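Local coordinates for inorganic pyrophosphatase (Shewanella sp. AS-11, PDB 6LL8), which probably hydrolyses diphosphate to two phosphates at a cluster of divalent metal ions, as a cold-adapted type II pyrophosphatase, at residues A137-F151 with I170-F184. Residues are numbered along the deposited sequence; the frame is centred on the assembly and turned at random.
Sequences AGIMMCAILSDTVIF and IAGVEDFKEVGMDMF. With MG (magnesium ion), chain D; MG (magnesium ion), chain F; 2PN (imidodiphosphoric acid), chain I.
Ile170 and Ala171 open the contact at the end of helix 158-171: Ile170 CG2 meets Ala137 CB at 3.6 Å, and Ala171 CB sits 3.7 Å from Gly138 N, the CA atoms of Ala171 and Gly138 being 5.0 Å apart. Beyond the Schellman motif at Gly172, Val173 packs against the sulfur of Met141. That sulfur, carried forward because CG stands anti to the backbone N (chi1 -180°), also meets Phe176 CB at 3.9 Å, the two side chains crossing at about a right angle. The ring of Phe176 receives Phe151 CE2 at its edge, 4.0 Å from CE1, while Lys177 brings its extended aliphatic chain past Ile150 CG2 to Phe151. Val179 CG1 touches Cys142 SG. Gly180 CA comes within 5.4 Å of Leu145 CA, and a side chain at Gly180 would crowd Ile150 CG1. Ile150 CD1 lies 3.6 Å from Met181 N. Met183, in one of its two conformers, brings CE against Leu145 CB. Phe184 presents its edge to two carbonyls at the end of helix 134-147, with CZ 3.5 Å from Ser146 O in the ring plane; Val149 CA lies near the same atom, and Ile150 CG1 packs against the ring. An alanine in place of Ile150 would probably open a gap between Gly180, Met181 and Phe184, leaving that ring less firmly held. No hydrogen bond links the segments, so apolar packing carries the 819 Å² interface, and helices 137-147 and 176-184 cross at -66°. Asp147, turned away, bridges two magnesium ions: OD2 shares one with Asp15, Asp73 and His95, OD1 the other with Asp13. Helix 134-147 of the DHH domain thus packs against the end of helix 158-171 and the start of helix 176-187, behind the metal-bound active site of a type II pyrophosphatase.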
loop_
_atom_site.group_PDB
_atom_site.type_symbol
_atom_site.label_atom_id
_atom_site.label_comp_id
_atom_site.label_asym_id
_atom_site.label_seq_id
_atom_site.Cartn_x
_atom_site.Cartn_y
_atom_site.Cartn_z
ATOM N N ALA A 137 8.096 -9.151 14.827
ATOM C CA ALA A 137 7.416 -8.021 15.479
ATOM C C ALA A 137 7.969 -6.696 14.953
ATOM O O ALA A 137 7.198 -5.740 14.762
ATOM C CB ALA A 137 7.555 -8.093 16.989
ATOM N N GLY A 138 9.272 -6.638 14.741
ATOM C CA GLY A 138 9.878 -5.396 14.275
ATOM C C GLY A 138 9.352 -4.990 12.913
ATOM O O GLY A 138 9.065 -3.821 12.691
ATOM N N ILE A 139 9.306 -5.938 11.973
ATOM C CA ILE A 139 8.865 -5.565 10.616
ATOM C C ILE A 139 7.368 -5.259 10.645
ATOM O O ILE A 139 6.925 -4.372 9.891
ATOM C CB ILE A 139 9.284 -6.580 9.548
ATOM C CG1 ILE A 139 8.562 -7.923 9.647
ATOM C CG2 ILE A 139 10.795 -6.732 9.532
ATOM C CD1 ILE A 139 8.843 -8.846 8.487
ATOM N N MET A 140 6.575 -5.947 11.445
ATOM C CA MET A 140 5.146 -5.634 11.560
ATOM C C MET A 140 4.953 -4.222 12.114
ATOM O O MET A 140 4.139 -3.445 11.615
ATOM C CB MET A 140 4.449 -6.659 12.443
ATOM C CG MET A 140 4.372 -8.070 11.861
ATOM S SD MET A 140 3.600 -9.246 12.971
ATOM C CE MET A 140 1.905 -8.691 12.922
ATOM N N MET A 141 5.719 -3.906 13.145
ATOM C CA MET A 141 5.691 -2.570 13.752
ATOM C C MET A 141 5.994 -1.511 12.695
ATOM O O MET A 141 5.289 -0.495 12.596
ATOM C CB MET A 141 6.715 -2.535 14.873
ATOM C CG MET A 141 6.792 -1.201 15.610
ATOM S SD MET A 141 8.385 -0.891 16.404
ATOM C CE MET A 141 9.393 -0.673 14.944
ATOM N N CYS A 142 7.051 -1.741 11.923
ATOM C CA CYS A 142 7.440 -0.768 10.881
ATOM C C CYS A 142 6.315 -0.625 9.864
ATOM O O CYS A 142 6.018 0.503 9.418
ATOM C CB CYS A 142 8.723 -1.171 10.186
ATOM S SG CYS A 142 10.195 -0.992 11.197
ATOM N N ALA A 143 5.731 -1.729 9.425
ATOM C CA ALA A 143 4.648 -1.631 8.440
ATOM C C ALA A 143 3.506 -0.759 8.956
ATOM O O ALA A 143 2.958 0.064 8.194
ATOM C CB ALA A 143 4.131 -2.998 8.086
ATOM N N ILE A 144 3.142 -0.894 10.230
ATOM C CA ILE A 144 2.005 -0.127 10.769
ATOM C C ILE A 144 2.403 1.344 10.873
ATOM O O ILE A 144 1.588 2.218 10.572
ATOM C CB ILE A 144 1.535 -0.713 12.109
ATOM C CG1 ILE A 144 1.126 -2.185 11.995
ATOM C CG2 ILE A 144 0.386 0.134 12.657
ATOM C CD1 ILE A 144 1.058 -2.903 13.302
ATOM N N LEU A 145 3.617 1.629 11.320
ATOM C CA LEU A 145 4.104 3.021 11.363
ATOM C C LEU A 145 4.085 3.638 9.975
ATOM O O LEU A 145 3.806 4.835 9.825
ATOM C CB LEU A 145 5.508 3.044 11.951
ATOM C CG LEU A 145 5.586 2.813 13.451
ATOM C CD1 LEU A 145 7.017 2.452 13.814
ATOM C CD2 LEU A 145 5.107 4.018 14.237
ATOM N N SER A 146 4.398 2.874 8.938
ATOM C CA SER A 146 4.406 3.378 7.552
ATOM C C SER A 146 2.975 3.644 7.095
ATOM O O SER A 146 2.671 4.759 6.634
ATOM C CB SER A 146 5.116 2.405 6.651
ATOM O OG SER A 146 5.247 2.992 5.387
ATOM N N ASP A 147 2.122 2.640 7.178
ATOM C CA ASP A 147 0.744 2.798 6.673
ATOM C C ASP A 147 -0.018 3.887 7.412
ATOM O O ASP A 147 -0.827 4.576 6.800
ATOM C CB ASP A 147 -0.018 1.491 6.796
ATOM C CG ASP A 147 -0.015 0.672 5.530
ATOM O OD1 ASP A 147 0.972 0.760 4.807
ATOM O OD2 ASP A 147 -0.945 -0.147 5.308
ATOM N N THR A 148 0.231 4.061 8.702
ATOM C CA THR A 148 -0.472 5.076 9.476
ATOM C C THR A 148 0.247 6.421 9.450
ATOM O O THR A 148 -0.252 7.360 10.079
ATOM C CB THR A 148 -0.693 4.660 10.914
ATOM O OG1 THR A 148 0.534 4.602 11.627
ATOM C CG2 THR A 148 -1.484 3.382 11.048
ATOM N N VAL A 149 1.361 6.520 8.759
ATOM C CA VAL A 149 2.125 7.790 8.703
ATOM C C VAL A 149 2.436 8.234 10.138
ATOM O O VAL A 149 2.152 9.374 10.556
ATOM C CB VAL A 149 1.471 8.872 7.827
ATOM C CG1 VAL A 149 2.451 10.020 7.589
ATOM C CG2 VAL A 149 0.993 8.289 6.511
ATOM N N ILE A 150 3.028 7.341 10.907
ATOM C CA ILE A 150 3.412 7.653 12.303
ATOM C C ILE A 150 2.179 8.149 13.054
ATOM O O ILE A 150 2.248 9.103 13.855
ATOM C CB ILE A 150 4.598 8.626 12.407
ATOM C CG1 ILE A 150 5.591 8.550 11.243
ATOM C CG2 ILE A 150 5.293 8.399 13.743
ATOM C CD1 ILE A 150 6.700 9.609 11.271
ATOM N N PHE A 151 1.059 7.486 12.828
ATOM C CA PHE A 151 -0.245 7.735 13.490
ATOM C C PHE A 151 -0.921 9.008 12.979
ATOM O O PHE A 151 -1.998 9.345 13.496
ATOM C CB PHE A 151 -0.159 7.741 15.014
ATOM C CG PHE A 151 0.576 6.601 15.648
ATOM C CD1 PHE A 151 0.575 5.321 15.116
ATOM C CD2 PHE A 151 1.153 6.784 16.885
ATOM C CE1 PHE A 151 1.197 4.288 15.782
ATOM C CE2 PHE A 151 1.765 5.740 17.550
ATOM C CZ PHE A 151 1.793 4.487 16.993
ATOM N N ILE A 170 7.916 -6.187 22.042
ATOM C CA ILE A 170 8.423 -7.519 21.643
ATOM C C ILE A 170 9.712 -7.376 20.853
ATOM O O ILE A 170 10.639 -8.160 21.015
ATOM C CB ILE A 170 7.350 -8.282 20.856
ATOM C CG1 ILE A 170 6.138 -8.579 21.728
ATOM C CG2 ILE A 170 7.919 -9.549 20.257
ATOM C CD1 ILE A 170 4.911 -8.966 20.950
ATOM N N ALA A 171 9.756 -6.370 19.967
ATOM C CA ALA A 171 10.911 -6.163 19.087
ATOM C C ALA A 171 12.086 -5.532 19.815
ATOM O O ALA A 171 13.154 -5.463 19.210
ATOM C CB ALA A 171 10.536 -5.296 17.912
ATOM N N GLY A 172 11.895 -5.007 21.005
ATOM C CA GLY A 172 12.982 -4.313 21.711
ATOM C C GLY A 172 13.214 -2.904 21.195
ATOM O O GLY A 172 14.346 -2.387 21.309
ATOM N N VAL A 173 12.176 -2.250 20.664
ATOM C CA VAL A 173 12.272 -0.868 20.136
ATOM C C VAL A 173 11.632 0.077 21.151
ATOM O O VAL A 173 10.421 0.007 21.368
ATOM C CB VAL A 173 11.578 -0.756 18.783
ATOM C CG1 VAL A 173 11.552 0.681 18.304
ATOM C CG2 VAL A 173 12.263 -1.661 17.770
ATOM N N GLU A 174 12.398 0.987 21.733
ATOM C CA GLU A 174 11.832 1.961 22.699
ATOM C C GLU A 174 11.245 3.156 21.945
ATOM O O GLU A 174 10.097 3.534 22.230
ATOM C CB GLU A 174 12.889 2.444 23.696
ATOM C CG GLU A 174 12.433 3.566 24.645
ATOM C CD GLU A 174 12.607 5.003 24.140
ATOM O OE1 GLU A 174 13.703 5.317 23.606
ATOM O OE2 GLU A 174 11.655 5.826 24.289
ATOM N N ASP A 175 11.980 3.730 21.003
ATOM C CA ASP A 175 11.524 4.976 20.349
ATOM C C ASP A 175 10.978 4.619 18.965
ATOM O O ASP A 175 11.614 4.826 17.902
ATOM C CB ASP A 175 12.651 5.995 20.298
ATOM C CG ASP A 175 12.185 7.376 19.933
ATOM O OD1 ASP A 175 11.055 7.533 19.419
ATOM O OD2 ASP A 175 12.998 8.279 20.089
ATOM N N PHE A 176 9.795 4.056 18.963
ATOM C CA PHE A 176 9.198 3.598 17.700
ATOM C C PHE A 176 8.820 4.779 16.816
ATOM O O PHE A 176 8.830 4.623 15.575
ATOM C CB PHE A 176 8.039 2.644 17.958
ATOM C CG PHE A 176 6.984 3.109 18.933
ATOM C CD1 PHE A 176 5.969 3.979 18.561
ATOM C CD2 PHE A 176 7.021 2.663 20.245
ATOM C CE1 PHE A 176 5.001 4.361 19.491
ATOM C CE2 PHE A 176 6.104 3.095 21.176
ATOM C CZ PHE A 176 5.097 3.925 20.791
ATOM N N LYS A 177 8.479 5.930 17.367
ATOM C CA LYS A 177 8.133 7.066 16.480
ATOM C C LYS A 177 9.359 7.516 15.693
ATOM O O LYS A 177 9.192 7.997 14.562
ATOM C CB LYS A 177 7.512 8.222 17.257
ATOM C CG LYS A 177 6.109 7.890 17.757
ATOM C CD LYS A 177 5.444 9.056 18.447
ATOM C CE LYS A 177 4.159 8.636 19.100
ATOM N NZ LYS A 177 3.594 9.707 19.946
ATOM N N GLU A 178 10.562 7.402 16.250
ATOM C CA GLU A 178 11.786 7.735 15.479
ATOM C C GLU A 178 12.053 6.699 14.411
ATOM O O GLU A 178 12.575 7.085 13.358
ATOM C CB GLU A 178 12.968 7.969 16.400
ATOM C CG GLU A 178 12.994 9.391 16.905
ATOM C CD GLU A 178 13.217 10.433 15.820
ATOM O OE1 GLU A 178 12.284 11.178 15.532
ATOM O OE2 GLU A 178 14.325 10.467 15.228
ATOM N N VAL A 179 11.735 5.434 14.625
ATOM C CA VAL A 179 11.808 4.461 13.527
ATOM C C VAL A 179 10.838 4.915 12.425
ATOM O O VAL A 179 11.203 4.877 11.258
ATOM C CB VAL A 179 11.536 3.026 14.008
ATOM C CG1 VAL A 179 11.544 2.062 12.835
ATOM C CG2 VAL A 179 12.558 2.602 15.056
ATOM N N GLY A 180 9.645 5.354 12.799
ATOM C CA GLY A 180 8.665 5.902 11.854
ATOM C C GLY A 180 9.287 7.009 11.046
ATOM O O GLY A 180 9.198 7.024 9.807
ATOM N N MET A 181 9.889 7.988 11.716
ATOM C CA MET A 181 10.470 9.128 11.005
ATOM C C MET A 181 11.612 8.657 10.103
ATOM O O MET A 181 11.742 9.166 8.998
ATOM C CB MET A 181 10.906 10.196 11.992
ATOM C CG MET A 181 11.293 11.476 11.280
ATOM S SD MET A 181 9.974 12.223 10.271
ATOM C CE MET A 181 8.786 12.615 11.529
ATOM N N ASP A 182 12.418 7.708 10.561
ATOM C CA ASP A 182 13.512 7.168 9.727
ATOM C C ASP A 182 12.938 6.695 8.392
ATOM O O ASP A 182 13.527 6.917 7.326
ATOM C CB ASP A 182 14.226 6.013 10.397
ATOM C CG ASP A 182 15.156 6.393 11.511
ATOM O OD1 ASP A 182 15.370 7.579 11.692
ATOM O OD2 ASP A 182 15.545 5.468 12.228
ATOM N N MET A 183 11.854 5.948 8.436
ATOM C CA MET A 183 11.250 5.394 7.205
ATOM C C MET A 183 10.852 6.511 6.254
ATOM O O MET A 183 11.052 6.369 5.024
ATOM C CB MET A 183 10.053 4.533 7.549
ATOM C CG MET A 183 10.497 3.171 8.139
ATOM S SD MET A 183 9.098 2.080 8.429
ATOM C CE MET A 183 8.321 2.940 9.789
ATOM N N PHE A 184 10.272 7.580 6.776
ATOM C CA PHE A 184 9.885 8.713 5.909
ATOM C C PHE A 184 11.087 9.519 5.438
ATOM O O PHE A 184 11.025 10.066 4.337
ATOM C CB PHE A 184 8.767 9.532 6.548
ATOM C CG PHE A 184 7.453 8.792 6.502
ATOM C CD1 PHE A 184 6.691 8.797 5.348
ATOM C CD2 PHE A 184 7.035 8.016 7.564
ATOM C CE1 PHE A 184 5.532 8.036 5.273
ATOM C CE2 PHE A 184 5.873 7.279 7.485
ATOM C CZ PHE A 184 5.130 7.267 6.332
HETATM MG MG MG D . -1.706 -1.391 3.737
HETATM MG MG MG F . 1.120 0.794 2.616
HETATM P P1 2PN I . -1.897 0.820 1.464
HETATM O O1 2PN I . -1.519 -0.268 0.462
HETATM O O2 2PN I . -0.754 1.757 1.751
HETATM O O3 2PN I . -2.482 0.215 2.727
HETATM N N1 2PN I . -3.101 1.700 0.769
HETATM P P2 2PN I . -3.225 3.227 0.156
HETATM O O4 2PN I . -3.820 3.029 -1.235
HETATM O O5 2PN I . -1.835 3.820 0.075
HETATM O O6 2PN I . -4.146 4.009 1.060
HETATM O O HOH W 1 1.784 3.009 2.054
HETATM O O HOH W 2 3.234 0.097 3.536
#